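Local coordinates for peptide ABC transporter, peptide-binding protein (Thermus thermophilus, PDB 2D5W) that binds oligopeptides, here a pentapeptide, and probably delivers them to an ABC transporter for uptake across the membrane, at residues 162-173 and 185-196; 297-305 and 352-360. One frame throughout, in Å; residues are numbered along the deposited sequence.

Followed from the N terminus, the chain first enters helix 159-173, whose segment 162-173 meets 185-196 of helix 182-194 after only 11 intervening residues; contact 1 thus closes a helical hairpin. It is complete before contact 2 opens, so the two lie in series and neither nest nor cross. Contact 2 closes a longer excursion of 46 residues, about half of them helical, by laying the irregular segment 352-360 on strand 293-308 of a mixed sheet. Contact 1 is peripheral, its centre 24 Å from that of the chain, against 13 Å for contact 2. The contacts lie on opposite sides of the chain's centre, with nearest atoms about 20 Å apart.

Contact 1: residues 162-173 and 185-196; sequences MGPEWERVKAAA and LNELYRNFFLKF
F192 enters a hole formed by M162, E165, W166 and V169, a knob-into-hole fit between two helices that run almost exactly antiparallel (174°) with axes 10.4 Å apart. With chi1 at 166°, its CG stands anti to the backbone N and the ring reaches across the interface. W166 CE3 lies over one face of that ring, 3.8 Å from F192 CE2, while E165 CG and the carbonyl O of M162 meet its edge. The W166 and F192 planes are inclined at 51°, neither stacked nor edge-to-face; Y189 completes the aromatic cluster.

M162 and F196 run alongside each other head to tail. M162 CG sits 3.9 Å from the centroid of the F196 ring, a CH-pi contact over the face, and the bend at chi3 sets M162 CE against F196 CD2 at 3.8 Å. SD stays farther above the same face, a distant Met-aromatic contact.

E165 joins the apolar layer through CB, at the edge of the F196 ring, and CG, and ends in a polar tip. One water donates to E165 OE1 (2.7 Å) and accepts from K195 NZ, whereas the direct ion pair is long. R168 forms a salt bridge to E165, its NE and NH2 both donating to OE2. Outside the pair, W166 NE1 donates to E109 of helix 101-112. The chemistry therefore implies a hairpin held mainly by apolar and aromatic packing, with a water-bridged charge network along one flank.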
loop_
_atom_site.group_PDB
_atom_site.type_symbol
_atom_site.label_atom_id
_atom_site.label_comp_id
_atom_site.label_asym_id
_atom_site.label_seq_id
_atom_site.Cartn_x
_atom_site.Cartn_y
_atom_site.Cartn_z
ATOM N N MET A 162 10.942 -20.200 10.234
ATOM C CA MET A 162 10.686 -19.205 11.270
ATOM C C MET A 162 10.072 -19.709 12.571
ATOM O O MET A 162 10.108 -19.010 13.582
ATOM C CB MET A 162 9.784 -18.108 10.694
ATOM C CG MET A 162 10.300 -17.490 9.399
ATOM S SD MET A 162 9.136 -16.317 8.668
ATOM C CE MET A 162 9.514 -14.840 9.611
ATOM N N GLY A 163 9.509 -20.913 12.532
ATOM C CA GLY A 163 8.856 -21.493 13.698
ATOM C C GLY A 163 9.685 -21.616 14.963
ATOM O O GLY A 163 9.228 -21.223 16.038
ATOM N N PRO A 164 10.900 -22.171 14.881
ATOM C CA PRO A 164 11.726 -22.306 16.086
ATOM C C PRO A 164 11.935 -20.979 16.817
ATOM O O PRO A 164 11.783 -20.899 18.037
ATOM C CB PRO A 164 13.024 -22.898 15.543
ATOM C CG PRO A 164 12.536 -23.755 14.407
ATOM C CD PRO A 164 11.531 -22.845 13.732
ATOM N N GLU A 165 12.282 -19.931 16.077
ATOM C CA GLU A 165 12.486 -18.633 16.703
ATOM C C GLU A 165 11.168 -18.105 17.262
ATOM O O GLU A 165 11.138 -17.517 18.343
ATOM C CB GLU A 165 13.064 -17.627 15.706
ATOM C CG GLU A 165 13.252 -16.229 16.288
ATOM C CD GLU A 165 14.327 -16.165 17.358
ATOM O OE1 GLU A 165 14.394 -15.139 18.067
ATOM O OE2 GLU A 165 15.109 -17.129 17.489
ATOM N N TRP A 166 10.078 -18.319 16.531
ATOM C CA TRP A 166 8.770 -17.859 16.983
ATOM C C TRP A 166 8.425 -18.461 18.345
ATOM O O TRP A 166 7.879 -17.780 19.210
ATOM C CB TRP A 166 7.690 -18.223 15.959
ATOM C CG TRP A 166 6.292 -17.927 16.437
ATOM C CD1 TRP A 166 5.292 -18.833 16.651
ATOM C CD2 TRP A 166 5.754 -16.644 16.793
ATOM N NE1 TRP A 166 4.167 -18.196 17.117
ATOM C CE2 TRP A 166 4.422 -16.853 17.215
ATOM C CE3 TRP A 166 6.268 -15.340 16.797
ATOM C CZ2 TRP A 166 3.595 -15.807 17.637
ATOM C CZ3 TRP A 166 5.443 -14.296 17.219
ATOM C CH2 TRP A 166 4.121 -14.540 17.632
ATOM N N GLU A 167 8.747 -19.737 18.539
ATOM C CA GLU A 167 8.457 -20.380 19.817
ATOM C C GLU A 167 9.206 -19.670 20.941
ATOM O O GLU A 167 8.677 -19.496 22.042
ATOM C CB GLU A 167 8.845 -21.860 19.777
ATOM C CG GLU A 167 7.981 -22.704 18.852
ATOM C CD GLU A 167 6.504 -22.611 19.188
ATOM O OE1 GLU A 167 6.150 -22.794 20.373
ATOM O OE2 GLU A 167 5.697 -22.362 18.269
ATOM N N ARG A 168 10.437 -19.252 20.662
ATOM C CA ARG A 168 11.224 -18.544 21.661
ATOM C C ARG A 168 10.614 -17.170 21.922
ATOM O O ARG A 168 10.555 -16.713 23.065
ATOM C CB ARG A 168 12.676 -18.394 21.197
ATOM C CG ARG A 168 13.457 -19.705 21.198
ATOM C CD ARG A 168 14.940 -19.469 20.957
ATOM N NE ARG A 168 15.250 -19.209 19.554
ATOM C CZ ARG A 168 15.315 -20.148 18.615
ATOM N NH1 ARG A 168 15.095 -21.417 18.927
ATOM N NH2 ARG A 168 15.603 -19.818 17.362
ATOM N N VAL A 169 10.152 -16.517 20.859
ATOM C CA VAL A 169 9.533 -15.203 20.978
ATOM C C VAL A 169 8.257 -15.303 21.810
ATOM O O VAL A 169 8.019 -14.474 22.687
ATOM C CB VAL A 169 9.217 -14.614 19.580
ATOM C CG1 VAL A 169 8.414 -13.321 19.714
ATOM C CG2 VAL A 169 10.519 -14.350 18.832
ATOM N N LYS A 170 7.442 -16.320 21.544
ATOM C CA LYS A 170 6.205 -16.513 22.295
ATOM C C LYS A 170 6.493 -16.698 23.778
ATOM O O LYS A 170 5.797 -16.142 24.629
ATOM C CB LYS A 170 5.440 -17.736 21.788
ATOM C CG LYS A 170 4.748 -17.543 20.459
ATOM C CD LYS A 170 3.751 -18.665 20.192
ATOM C CE LYS A 170 4.426 -20.027 20.146
ATOM N NZ LYS A 170 3.437 -21.118 19.918
ATOM N N ALA A 171 7.515 -17.490 24.087
ATOM C CA ALA A 171 7.879 -17.742 25.475
ATOM C C ALA A 171 8.248 -16.433 26.161
ATOM O O ALA A 171 7.864 -16.191 27.304
ATOM C CB ALA A 171 9.048 -18.722 25.545
ATOM N N ALA A 172 8.985 -15.583 25.453
ATOM C CA ALA A 172 9.400 -14.299 26.005
ATOM C C ALA A 172 8.213 -13.351 26.155
ATOM O O ALA A 172 8.154 -12.562 27.097
ATOM C CB ALA A 172 10.466 -13.667 25.115
ATOM N N ALA A 173 7.264 -13.439 25.228
ATOM C CA ALA A 173 6.086 -12.580 25.257
ATOM C C ALA A 173 5.173 -12.857 26.450
ATOM O O ALA A 173 4.421 -11.979 26.872
ATOM C CB ALA A 173 5.302 -12.727 23.954
ATOM N N LEU A 185 6.904 -5.091 24.158
ATOM C CA LEU A 185 6.235 -6.126 23.379
ATOM C C LEU A 185 6.376 -5.838 21.885
ATOM O O LEU A 185 6.623 -6.744 21.084
ATOM C CB LEU A 185 4.759 -6.198 23.767
ATOM C CG LEU A 185 3.942 -7.319 23.125
ATOM C CD1 LEU A 185 4.564 -8.680 23.430
ATOM C CD2 LEU A 185 2.523 -7.255 23.656
ATOM N N ASN A 186 6.224 -4.571 21.512
ATOM C CA ASN A 186 6.358 -4.174 20.115
ATOM C C ASN A 186 7.777 -4.479 19.635
ATOM O O ASN A 186 7.973 -5.000 18.537
ATOM C CB ASN A 186 6.044 -2.682 19.964
ATOM C CG ASN A 186 6.210 -2.192 18.536
ATOM O OD1 ASN A 186 7.188 -1.516 18.213
ATOM N ND2 ASN A 186 5.260 -2.536 17.674
ATOM N N GLU A 187 8.764 -4.162 20.464
ATOM C CA GLU A 187 10.157 -4.417 20.115
ATOM C C GLU A 187 10.407 -5.910 19.928
ATOM O O GLU A 187 11.111 -6.320 19.003
ATOM C CB GLU A 187 11.085 -3.869 21.204
ATOM C CG GLU A 187 12.560 -4.155 20.974
ATOM C CD GLU A 187 13.453 -3.460 21.986
ATOM O OE1 GLU A 187 13.253 -3.668 23.202
ATOM O OE2 GLU A 187 14.355 -2.705 21.563
ATOM N N LEU A 188 9.827 -6.722 20.806
ATOM C CA LEU A 188 9.994 -8.166 20.729
ATOM C C LEU A 188 9.516 -8.703 19.385
ATOM O O LEU A 188 10.214 -9.475 18.729
ATOM C CB LEU A 188 9.209 -8.849 21.852
ATOM C CG LEU A 188 9.358 -10.367 21.948
ATOM C CD1 LEU A 188 10.721 -10.718 22.525
ATOM C CD2 LEU A 188 8.259 -10.925 22.833
ATOM N N TYR A 189 8.322 -8.295 18.976
ATOM C CA TYR A 189 7.779 -8.767 17.713
ATOM C C TYR A 189 8.509 -8.193 16.501
ATOM O O TYR A 189 8.724 -8.907 15.522
ATOM C CB TYR A 189 6.279 -8.475 17.633
ATOM C CG TYR A 189 5.449 -9.287 18.607
ATOM C CD1 TYR A 189 5.731 -10.634 18.843
ATOM C CD2 TYR A 189 4.353 -8.721 19.260
ATOM C CE1 TYR A 189 4.942 -11.397 19.704
ATOM C CE2 TYR A 189 3.558 -9.477 20.118
ATOM C CZ TYR A 189 3.857 -10.810 20.335
ATOM O OH TYR A 189 3.069 -11.562 21.177
ATOM N N ARG A 190 8.901 -6.922 16.552
ATOM C CA ARG A 190 9.629 -6.339 15.424
ATOM C C ARG A 190 10.940 -7.091 15.226
ATOM O O ARG A 190 11.315 -7.425 14.100
ATOM C CB ARG A 190 9.949 -4.855 15.657
ATOM C CG ARG A 190 8.747 -3.932 15.697
ATOM C CD ARG A 190 9.166 -2.470 15.853
ATOM N NE ARG A 190 9.628 -1.865 14.602
ATOM C CZ ARG A 190 10.901 -1.648 14.281
ATOM N NH1 ARG A 190 11.878 -1.987 15.114
ATOM N NH2 ARG A 190 11.198 -1.073 13.122
ATOM N N ASN A 191 11.637 -7.361 16.327
ATOM C CA ASN A 191 12.915 -8.059 16.253
ATOM C C ASN A 191 12.778 -9.458 15.672
ATOM O O ASN A 191 13.694 -9.951 15.019
ATOM C CB ASN A 191 13.583 -8.110 17.632
ATOM C CG ASN A 191 14.076 -6.747 18.087
ATOM O OD1 ASN A 191 14.207 -5.824 17.283
ATOM N ND2 ASN A 191 14.365 -6.621 19.377
ATOM N N PHE A 192 11.635 -10.094 15.902
ATOM C CA PHE A 192 11.385 -11.424 15.358
ATOM C C PHE A 192 11.450 -11.351 13.830
ATOM O O PHE A 192 12.205 -12.087 13.194
ATOM C CB PHE A 192 10.008 -11.923 15.806
ATOM C CG PHE A 192 9.509 -13.116 15.038
ATOM C CD1 PHE A 192 10.214 -14.316 15.042
ATOM C CD2 PHE A 192 8.330 -13.037 14.308
ATOM C CE1 PHE A 192 9.747 -15.421 14.326
ATOM C CE2 PHE A 192 7.858 -14.130 13.592
ATOM C CZ PHE A 192 8.569 -15.324 13.602
ATOM N N PHE A 193 10.665 -10.457 13.239
ATOM C CA PHE A 193 10.657 -10.321 11.785
ATOM C C PHE A 193 12.007 -9.854 11.244
ATOM O O PHE A 193 12.462 -10.335 10.205
ATOM C CB PHE A 193 9.554 -9.350 11.352
ATOM C CG PHE A 193 8.171 -9.796 11.736
ATOM C CD1 PHE A 193 7.617 -10.950 11.187
ATOM C CD2 PHE A 193 7.432 -9.076 12.667
ATOM C CE1 PHE A 193 6.343 -11.383 11.564
ATOM C CE2 PHE A 193 6.159 -9.498 13.051
ATOM C CZ PHE A 193 5.615 -10.655 12.498
ATOM N N LEU A 194 12.658 -8.936 11.952
ATOM C CA LEU A 194 13.948 -8.419 11.498
ATOM C C LEU A 194 15.025 -9.491 11.351
ATOM O O LEU A 194 15.902 -9.371 10.499
ATOM C CB LEU A 194 14.436 -7.306 12.430
ATOM C CG LEU A 194 13.637 -6.002 12.332
ATOM C CD1 LEU A 194 14.084 -5.036 13.417
ATOM C CD2 LEU A 194 13.822 -5.385 10.948
ATOM N N LYS A 195 14.968 -10.536 12.171
ATOM C CA LYS A 195 15.954 -11.607 12.069
ATOM C C LYS A 195 15.872 -12.302 10.712
ATOM O O LYS A 195 16.825 -12.947 10.273
ATOM C CB LYS A 195 15.743 -12.639 13.181
ATOM C CG LYS A 195 16.261 -12.203 14.539
ATOM C CD LYS A 195 16.135 -13.321 15.560
ATOM C CE LYS A 195 16.699 -12.896 16.906
ATOM N NZ LYS A 195 16.020 -11.679 17.436
ATOM N N PHE A 196 14.732 -12.157 10.049
ATOM C CA PHE A 196 14.497 -12.792 8.753
ATOM C C PHE A 196 14.203 -11.788 7.641
ATOM O O PHE A 196 13.682 -12.177 6.592
ATOM C CB PHE A 196 13.286 -13.726 8.857
ATOM C CG PHE A 196 13.423 -14.806 9.890
ATOM C CD1 PHE A 196 14.018 -16.020 9.570
ATOM C CD2 PHE A 196 12.941 -14.613 11.182
ATOM C CE1 PHE A 196 14.130 -17.033 10.522
ATOM C CE2 PHE A 196 13.049 -15.620 12.142
ATOM C CZ PHE A 196 13.643 -16.831 11.810
HETATM O O HOH W 1 13.458 -12.607 17.633
#

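Contact 2: residues 297-305 and 352-360; sequences FVPGAIWEH and AHTWIAPVN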
loop_
_atom_site.group_PDB
_atom_site.type_symbol
_atom_site.label_atom_id
_atom_site.label_comp_id
_atom_site.label_asym_id
_atom_site.label_seq_id
_atom_site.Cartn_x
_atom_site.Cartn_y
_atom_site.Cartn_z
ATOM N N PHE A 297 -0.138 4.024 -19.686
ATOM C CA PHE A 297 -0.623 4.700 -18.487
ATOM C C PHE A 297 -1.794 3.873 -17.980
ATOM O O PHE A 297 -2.798 3.713 -18.674
ATOM C CB PHE A 297 -1.067 6.124 -18.821
ATOM C CG PHE A 297 0.066 7.032 -19.197
ATOM C CD1 PHE A 297 0.721 7.786 -18.231
ATOM C CD2 PHE A 297 0.497 7.111 -20.516
ATOM C CE1 PHE A 297 1.791 8.608 -18.574
ATOM C CE2 PHE A 297 1.569 7.931 -20.870
ATOM C CZ PHE A 297 2.215 8.681 -19.897
ATOM N N VAL A 298 -1.659 3.341 -16.770
ATOM C CA VAL A 298 -2.693 2.492 -16.200
ATOM C C VAL A 298 -3.378 3.108 -14.991
ATOM O O VAL A 298 -2.750 3.348 -13.966
ATOM C CB VAL A 298 -2.101 1.124 -15.781
ATOM C CG1 VAL A 298 -3.191 0.230 -15.204
ATOM C CG2 VAL A 298 -1.443 0.456 -16.980
ATOM N N PRO A 299 -4.685 3.389 -15.107
ATOM C CA PRO A 299 -5.400 3.975 -13.973
ATOM C C PRO A 299 -5.524 2.949 -12.851
ATOM O O PRO A 299 -5.609 1.749 -13.103
ATOM C CB PRO A 299 -6.755 4.340 -14.573
ATOM C CG PRO A 299 -6.410 4.661 -15.989
ATOM C CD PRO A 299 -5.474 3.527 -16.343
ATOM N N GLY A 300 -5.517 3.428 -11.616
ATOM C CA GLY A 300 -5.639 2.535 -10.482
ATOM C C GLY A 300 -6.164 3.304 -9.291
ATOM O O GLY A 300 -6.480 4.486 -9.402
ATOM N N ALA A 301 -6.271 2.636 -8.151
ATOM C CA ALA A 301 -6.747 3.286 -6.940
ATOM C C ALA A 301 -5.498 3.807 -6.241
ATOM O O ALA A 301 -5.023 3.230 -5.266
ATOM C CB ALA A 301 -7.482 2.281 -6.065
ATOM N N ILE A 302 -4.975 4.909 -6.769
ATOM C CA ILE A 302 -3.761 5.539 -6.267
ATOM C C ILE A 302 -4.143 6.960 -5.881
ATOM O O ILE A 302 -4.374 7.816 -6.739
ATOM C CB ILE A 302 -2.683 5.550 -7.363
ATOM C CG1 ILE A 302 -2.532 4.140 -7.945
ATOM C CG2 ILE A 302 -1.356 6.023 -6.782
ATOM C CD1 ILE A 302 -1.846 4.097 -9.295
ATOM N N TRP A 303 -4.183 7.208 -4.580
ATOM C CA TRP A 303 -4.628 8.489 -4.060
ATOM C C TRP A 303 -3.542 9.346 -3.430
ATOM O O TRP A 303 -3.107 9.088 -2.301
ATOM C CB TRP A 303 -5.761 8.218 -3.062
ATOM C CG TRP A 303 -6.337 9.419 -2.389
ATOM C CD1 TRP A 303 -6.921 10.499 -2.984
ATOM C CD2 TRP A 303 -6.418 9.642 -0.979
ATOM N NE1 TRP A 303 -7.361 11.385 -2.028
ATOM C CE2 TRP A 303 -7.066 10.882 -0.788
ATOM C CE3 TRP A 303 -6.006 8.912 0.143
ATOM C CZ2 TRP A 303 -7.310 11.409 0.484
ATOM C CZ3 TRP A 303 -6.249 9.435 1.405
ATOM C CH2 TRP A 303 -6.896 10.673 1.565
ATOM N N GLU A 304 -3.102 10.361 -4.172
ATOM C CA GLU A 304 -2.088 11.291 -3.679
ATOM C C GLU A 304 -2.823 12.206 -2.701
ATOM O O GLU A 304 -3.866 12.783 -3.031
ATOM C CB GLU A 304 -1.491 12.102 -4.831
ATOM C CG GLU A 304 -0.295 12.968 -4.428
ATOM C CD GLU A 304 0.987 12.179 -4.184
ATOM O OE1 GLU A 304 1.956 12.783 -3.672
ATOM O OE2 GLU A 304 1.042 10.971 -4.507
ATOM N N HIS A 305 -2.270 12.348 -1.502
ATOM C CA HIS A 305 -2.934 13.125 -0.467
ATOM C C HIS A 305 -1.923 13.629 0.554
ATOM O O HIS A 305 -0.739 13.288 0.498
ATOM C CB HIS A 305 -3.920 12.216 0.263
ATOM C CG HIS A 305 -3.242 11.133 1.039
ATOM N ND1 HIS A 305 -2.636 10.052 0.433
ATOM C CD2 HIS A 305 -2.960 11.029 2.360
ATOM C CE1 HIS A 305 -2.004 9.335 1.347
ATOM N NE2 HIS A 305 -2.183 9.909 2.524
ATOM N N ALA A 352 -8.624 15.246 -6.575
ATOM C CA ALA A 352 -9.428 14.326 -5.783
ATOM C C ALA A 352 -10.098 15.090 -4.646
ATOM O O ALA A 352 -9.503 16.009 -4.077
ATOM C CB ALA A 352 -8.545 13.226 -5.216
ATOM N N HIS A 353 -11.325 14.692 -4.314
ATOM C CA HIS A 353 -12.093 15.333 -3.247
ATOM C C HIS A 353 -12.502 14.323 -2.180
ATOM O O HIS A 353 -13.098 14.682 -1.162
ATOM C CB HIS A 353 -13.340 15.989 -3.837
ATOM C CG HIS A 353 -13.039 16.963 -4.929
ATOM N ND1 HIS A 353 -12.449 18.186 -4.692
ATOM C CD2 HIS A 353 -13.202 16.878 -6.269
ATOM C CE1 HIS A 353 -12.262 18.812 -5.841
ATOM N NE2 HIS A 353 -12.710 18.038 -6.814
ATOM N N THR A 354 -12.180 13.058 -2.437
ATOM C CA THR A 354 -12.482 11.953 -1.533
ATOM C C THR A 354 -11.290 10.989 -1.580
ATOM O O THR A 354 -10.367 11.203 -2.366
ATOM C CB THR A 354 -13.794 11.253 -1.958
ATOM O OG1 THR A 354 -14.075 10.177 -1.062
ATOM C CG2 THR A 354 -13.696 10.729 -3.380
ATOM N N TRP A 355 -11.292 9.943 -0.751
ATOM C CA TRP A 355 -10.165 9.005 -0.713
ATOM C C TRP A 355 -10.314 7.776 -1.598
ATOM O O TRP A 355 -9.343 7.044 -1.803
ATOM C CB TRP A 355 -9.888 8.562 0.734
ATOM C CG TRP A 355 -10.743 7.415 1.222
ATOM C CD1 TRP A 355 -10.452 6.079 1.141
ATOM C CD2 TRP A 355 -12.041 7.506 1.823
ATOM N NE1 TRP A 355 -11.490 5.336 1.650
ATOM C CE2 TRP A 355 -12.479 6.185 2.074
ATOM C CE3 TRP A 355 -12.879 8.573 2.171
ATOM C CZ2 TRP A 355 -13.719 5.904 2.657
ATOM C CZ3 TRP A 355 -14.112 8.292 2.751
ATOM C CH2 TRP A 355 -14.520 6.968 2.985
ATOM N N ILE A 356 -11.516 7.555 -2.125
ATOM C CA ILE A 356 -11.783 6.404 -2.986
ATOM C C ILE A 356 -11.680 6.817 -4.453
ATOM O O ILE A 356 -12.396 7.709 -4.900
ATOM C CB ILE A 356 -13.193 5.825 -2.705
ATOM C CG1 ILE A 356 -13.278 5.363 -1.247
ATOM C CG2 ILE A 356 -13.481 4.670 -3.656
ATOM C CD1 ILE A 356 -14.637 4.815 -0.843
ATOM N N ALA A 357 -10.789 6.168 -5.198
ATOM C CA ALA A 357 -10.583 6.488 -6.607
ATOM C C ALA A 357 -11.758 6.078 -7.491
ATOM O O ALA A 357 -12.472 5.120 -7.188
ATOM C CB ALA A 357 -9.299 5.826 -7.107
ATOM N N PRO A 358 -11.970 6.804 -8.601
ATOM C CA PRO A 358 -13.062 6.524 -9.539
ATOM C C PRO A 358 -13.120 5.089 -10.069
ATOM O O PRO A 358 -14.198 4.605 -10.415
ATOM C CB PRO A 358 -12.828 7.542 -10.650
ATOM C CG PRO A 358 -12.275 8.714 -9.902
ATOM C CD PRO A 358 -11.289 8.063 -8.955
ATOM N N VAL A 359 -11.978 4.408 -10.143
ATOM C CA VAL A 359 -11.976 3.030 -10.633
ATOM C C VAL A 359 -12.805 2.125 -9.727
ATOM O O VAL A 359 -13.235 1.050 -10.143
ATOM C CB VAL A 359 -10.544 2.447 -10.755
ATOM C CG1 VAL A 359 -9.773 3.179 -11.842
ATOM C CG2 VAL A 359 -9.819 2.541 -9.429
ATOM N N ASN A 360 -13.024 2.554 -8.487
ATOM C CA ASN A 360 -13.840 1.783 -7.554
ATOM C C ASN A 360 -15.258 2.365 -7.616
ATOM O O ASN A 360 -15.447 3.562 -7.419
ATOM C CB ASN A 360 -13.296 1.905 -6.128
ATOM C CG ASN A 360 -13.987 0.963 -5.162
ATOM O OD1 ASN A 360 -15.215 0.889 -5.123
ATOM N ND2 ASN A 360 -13.204 0.241 -4.372
#
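W303 holds CG anti to its backbone N (chi1 179°), which carries the indole across to the backbone of W355, while V359 (chi1 -67°) places CG2 between its backbone N and carbonyl carbon, facing the chain at G300 and A301. The arrangement is an irregular loop packed where strand 293-308 turns a corner at A301, in a chain whose family 5 assignment is consistent with the periplasmic-binding-protein fold. The corner is an inverse gamma turn centred on A301, with a weak bond from I302 N to G300 O.

W355 comes over one face of W303. W355 CB stands 3.6 Å from the centroid of the W303 six-membered ring and only 6° off the normal, a CH-pi contact. CB of A352 meets the indole at its edge, and H305 CB lies over the opposite face, so the ring is bounded on both faces and at that edge. The W355 indole extends away from W303, and its NE1 bonds to E474.

At the corner the packing is aliphatic: A357 CB lies 3.6 Å from A301 CA, and V359 CG2 approaches G300 C at 3.7 Å. A type I turn from A357 to N360, closed by the bond from N360 N to A357 O, brings both side chains to the G300-A301 corner. I302 turns away from the loop, and its side chain packs on a basic side chain of the bound peptide.

Although W303 NE1 comes within 3.0 Å of T354 O, the angle is too poor for a hydrogen bond, and the oxygen approaches the indole obliquely.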